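Local coordinates for teichoic acid biosynthesis protein F (Staphylococcus epidermidis, PDB 3L7I) that works in teichoic acid biosynthesis as an enzyme whose C-terminal part has a GT-B fold, two domains that each hold a parallel beta-sheet flanked by helices, at residues 373-376 and 377-381; 682-685 and 686-690. All coordinates share one frame; numbering follows the deposited sequence.

Both interactions are local contacts between residues close in sequence, at a helix end and at a helix break, and they hold no element in common; their centres lie about 40 Å apart. Interaction 1 is the end of helix 367-379 beside one parallel sheet, partly buried and rich in aromatic rings whose polar ends reach other parts of the chain. Interaction 2 lies at the surface, at the break between helices 680-686 and 688-698, where glutamines dominate and a single valine-tyrosine pair supplies the packing. The chain relates them: past 688-698 comes helix 706-721, which lies against the residues of interaction 1, consistent with the GT-B habit of a C-terminal helix crossing back to the first domain.

Interaction 1 (373-376 and 377-381); sequences YEYM and QKYYP
Y373, Y375 and M376 meet Q377, Y379 and Y380 across the last turns of helix 367-379, the helix of the beta-alpha-beta unit that runs from strand 354-358 to strand 384-389. Two tyrosines four residues apart, Y375 and Y379, form an offset stack, with centroids 4.8 Å apart and planes inclined by only 14°. Y375 turns its CG away from the backbone N (chi1 168°) and so carries its ring toward the C-terminal end of the helix, where Y379 CD2 and CE2 lie over one face; Y375 CE1 is 3.8 Å from Y379 CD2. At another side of the helix Q377 folds over a face of the Y373 ring. Its CG makes the CH-pi contact, 3.7 Å from the ring centroid, and the bend at chi2 carries the amide out past the rim near Y373 OH and CE1, its plane 24° from that of the ring, with Q377 NE2 3.4 Å from Y373 CE1. The backbone bond from Q377 N to Y373 O (2.9 Å) holds the pair one turn apart. The helix ends at Y380, which leaves helical geometry but still gives its N-H to the carbonyl of M376, with Y380 N 2.7 Å from M376 O. The Y380 ring meets M376 CE and Y375 CE2 obliquely, both at its CD2-CE2 side. Polar ends are held from outside: Y375 OH and Y380 OH share D712 OD1, Y373 OH bonds to P398 O and A401 N, and Q377 OE1 takes S400 N. Helix 706-721 thus covers Y375, M376 and Y380, with H715 stacked on Y380, while W387 of strand 384-389 meets the Y373 ring edge to face.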
# COMPACT_ATOMS: atom_id res chain seq x y z
N TYR A 373 46.92 -4.80 -1.87
CA TYR A 373 46.57 -4.74 -3.29
C TYR A 373 47.78 -4.74 -4.21
O TYR A 373 47.82 -5.50 -5.19
CB TYR A 373 45.71 -3.52 -3.60
CG TYR A 373 45.52 -3.25 -5.07
CD1 TYR A 373 44.77 -4.10 -5.87
CD2 TYR A 373 46.10 -2.13 -5.67
CE1 TYR A 373 44.58 -3.85 -7.22
CE2 TYR A 373 45.92 -1.87 -7.02
CZ TYR A 373 45.16 -2.73 -7.79
OH TYR A 373 44.98 -2.48 -9.13
N GLU A 374 48.78 -3.91 -3.92
CA GLU A 374 49.95 -3.88 -4.79
C GLU A 374 50.69 -5.23 -4.80
O GLU A 374 51.31 -5.61 -5.81
CB GLU A 374 50.86 -2.70 -4.43
CG GLU A 374 50.12 -1.37 -4.56
CD GLU A 374 51.02 -0.14 -4.56
OE1 GLU A 374 52.21 -0.29 -4.18
OE2 GLU A 374 50.54 0.96 -4.95
N TYR A 375 50.63 -5.95 -3.69
CA TYR A 375 51.28 -7.24 -3.63
C TYR A 375 50.52 -8.21 -4.49
O TYR A 375 51.10 -8.98 -5.23
CB TYR A 375 51.35 -7.78 -2.21
CG TYR A 375 51.76 -9.24 -2.16
CD1 TYR A 375 53.10 -9.61 -2.04
CD2 TYR A 375 50.81 -10.25 -2.26
CE1 TYR A 375 53.48 -10.94 -2.01
CE2 TYR A 375 51.17 -11.57 -2.22
CZ TYR A 375 52.50 -11.91 -2.10
OH TYR A 375 52.83 -13.24 -2.07
N MET A 376 49.20 -8.18 -4.39
CA MET A 376 48.39 -9.11 -5.18
C MET A 376 48.45 -8.84 -6.68
O MET A 376 48.42 -9.76 -7.48
CB MET A 376 46.96 -9.16 -4.66
CG MET A 376 46.87 -9.85 -3.34
SD MET A 376 45.18 -10.14 -2.84
CE MET A 376 44.71 -11.56 -3.85
N GLN A 377 48.52 -7.57 -7.06
CA GLN A 377 48.73 -7.21 -8.45
C GLN A 377 49.95 -7.92 -9.05
O GLN A 377 49.91 -8.42 -10.18
CB GLN A 377 48.90 -5.70 -8.56
CG GLN A 377 47.60 -4.95 -8.57
CD GLN A 377 46.78 -5.28 -9.80
OE1 GLN A 377 47.13 -4.85 -10.91
NE2 GLN A 377 45.69 -6.02 -9.62
N LYS A 378 51.05 -7.95 -8.31
CA LYS A 378 52.28 -8.57 -8.80
C LYS A 378 52.14 -10.09 -8.97
O LYS A 378 52.55 -10.65 -9.98
CB LYS A 378 53.44 -8.22 -7.87
CG LYS A 378 54.82 -8.63 -8.36
CD LYS A 378 55.90 -8.11 -7.41
CE LYS A 378 57.30 -8.64 -7.74
NZ LYS A 378 58.32 -8.11 -6.80
N TYR A 379 51.54 -10.76 -7.98
CA TYR A 379 51.56 -12.23 -7.92
C TYR A 379 50.25 -12.91 -8.30
O TYR A 379 50.22 -14.13 -8.48
CB TYR A 379 51.98 -12.69 -6.53
CG TYR A 379 53.39 -12.30 -6.20
CD1 TYR A 379 54.42 -13.23 -6.27
CD2 TYR A 379 53.70 -11.00 -5.84
CE1 TYR A 379 55.71 -12.87 -5.98
CE2 TYR A 379 55.00 -10.63 -5.55
CZ TYR A 379 56.00 -11.58 -5.63
OH TYR A 379 57.30 -11.22 -5.35
N TYR A 380 49.18 -12.14 -8.42
CA TYR A 380 47.86 -12.70 -8.75
C TYR A 380 47.07 -11.75 -9.64
O TYR A 380 45.96 -11.35 -9.28
CB TYR A 380 47.07 -13.01 -7.47
CG TYR A 380 47.80 -13.90 -6.52
CD1 TYR A 380 48.10 -15.21 -6.86
CD2 TYR A 380 48.20 -13.44 -5.27
CE1 TYR A 380 48.78 -16.04 -5.99
CE2 TYR A 380 48.87 -14.26 -4.39
CZ TYR A 380 49.15 -15.55 -4.76
OH TYR A 380 49.82 -16.37 -3.88
N PRO A 381 47.61 -11.45 -10.83
CA PRO A 381 47.11 -10.41 -11.73
C PRO A 381 45.72 -10.71 -12.25
O PRO A 381 45.05 -9.78 -12.70
CB PRO A 381 48.09 -10.47 -12.91
CG PRO A 381 49.22 -11.31 -12.46
CD PRO A 381 48.65 -12.26 -11.48

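Interaction 2 (682-685 and 686-690); sequences KVQQ and QYQEK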
# COMPACT_ATOMS: atom_id res chain seq x y z
N LYS A 682 73.43 12.84 19.49
CA LYS A 682 73.49 12.81 20.94
C LYS A 682 72.17 12.32 21.52
O LYS A 682 72.14 11.68 22.57
CB LYS A 682 73.84 14.18 21.51
CG LYS A 682 73.92 14.20 23.04
CD LYS A 682 74.60 15.46 23.52
CE LYS A 682 75.85 15.71 22.70
NZ LYS A 682 76.56 16.94 23.16
N VAL A 683 71.08 12.64 20.84
CA VAL A 683 69.77 12.16 21.26
C VAL A 683 69.66 10.65 21.04
O VAL A 683 69.19 9.92 21.93
CB VAL A 683 68.65 12.89 20.53
CG1 VAL A 683 67.35 12.76 21.32
CG2 VAL A 683 69.03 14.34 20.34
N GLN A 684 70.09 10.18 19.87
CA GLN A 684 70.10 8.75 19.55
C GLN A 684 70.85 7.94 20.62
O GLN A 684 70.47 6.83 20.95
CB GLN A 684 70.72 8.54 18.16
CG GLN A 684 70.68 7.12 17.65
CD GLN A 684 69.39 6.79 16.95
OE1 GLN A 684 69.11 7.26 15.85
NE2 GLN A 684 68.58 5.96 17.60
N GLN A 685 71.92 8.52 21.15
CA GLN A 685 72.70 7.87 22.20
C GLN A 685 71.99 7.87 23.55
O GLN A 685 71.87 6.83 24.20
CB GLN A 685 74.05 8.55 22.34
CG GLN A 685 75.03 8.22 21.24
CD GLN A 685 76.37 8.87 21.47
OE1 GLN A 685 76.83 8.98 22.61
NE2 GLN A 685 76.99 9.33 20.39
N GLN A 686 71.54 9.05 23.98
CA GLN A 686 70.89 9.15 25.28
C GLN A 686 69.71 8.20 25.40
O GLN A 686 69.49 7.62 26.46
CB GLN A 686 70.45 10.59 25.57
CG GLN A 686 71.46 11.38 26.39
CD GLN A 686 71.15 12.87 26.43
OE1 GLN A 686 70.02 13.29 26.13
NE2 GLN A 686 72.15 13.68 26.79
N TYR A 687 68.97 8.04 24.30
CA TYR A 687 67.72 7.27 24.32
C TYR A 687 67.80 5.95 23.60
O TYR A 687 66.78 5.33 23.32
CB TYR A 687 66.59 8.10 23.74
CG TYR A 687 66.33 9.32 24.56
CD1 TYR A 687 66.84 10.55 24.18
CD2 TYR A 687 65.60 9.24 25.75
CE1 TYR A 687 66.63 11.68 24.94
CE2 TYR A 687 65.38 10.37 26.52
CZ TYR A 687 65.90 11.59 26.12
OH TYR A 687 65.69 12.72 26.88
N GLN A 688 69.01 5.51 23.28
CA GLN A 688 69.16 4.23 22.60
C GLN A 688 68.49 3.13 23.43
O GLN A 688 67.72 2.33 22.90
CB GLN A 688 70.63 3.96 22.30
CG GLN A 688 70.89 2.83 21.32
CD GLN A 688 70.21 2.99 19.98
OE1 GLN A 688 70.05 4.10 19.47
NE2 GLN A 688 69.82 1.88 19.39
N GLU A 689 68.74 3.12 24.74
CA GLU A 689 68.08 2.19 25.66
C GLU A 689 66.56 2.18 25.51
O GLU A 689 65.95 1.13 25.38
CB GLU A 689 68.44 2.55 27.09
CG GLU A 689 69.85 2.14 27.50
CD GLU A 689 69.91 0.73 28.06
OE1 GLU A 689 68.82 0.15 28.28
OE2 GLU A 689 71.03 0.21 28.29
N LYS A 690 65.96 3.37 25.55
CA LYS A 690 64.50 3.53 25.48
C LYS A 690 63.89 3.23 24.09
O LYS A 690 62.81 2.66 23.98
CB LYS A 690 64.08 4.93 25.96
CG LYS A 690 64.14 5.09 27.47
CD LYS A 690 63.32 6.27 27.96
CE LYS A 690 62.99 6.14 29.45
NZ LYS A 690 64.21 6.14 30.34
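Q684 and Q688 join their side-chain amides across the break between helices 680-686 and 688-698: Q684 NE2 donates to Q688 OE1 at 3.0 Å. The N-H approaches in the carbonyl plane of Q688, whereas the acceptor sits 25° out of the amide plane of Q684, and the two amides are turned 49° from each other. Both chains bend at chi2, which brings their ends together. Q684 NE2 also gives a hydrogen bond to K634 O, so this one nitrogen bridges the far helix and a loop of the domain.

The backbone shows how the helix is interrupted. Q686 N reaches K682 O and Y687 N reaches V683 O, each at 3.0 Å, in the usual four-residue step. Y687 then leaves helical geometry and takes the N-cap position of the next helix. After it Q688 N turns to Q685 O instead, three residues back, in a longer bond of 3.3 Å whose donor stands above the carbonyl plane.

Packing is slight. The K682 and Q686 side chains run side by side, pointing the same way. Y687 leans on P665 and crosses V683 obliquely. With Y687 CG beside its own backbone N (chi1 -63°), the ring stands out from the helix with a slight lean back toward V683, and V683 CG1 touches Y687 CD1 at 3.7 Å.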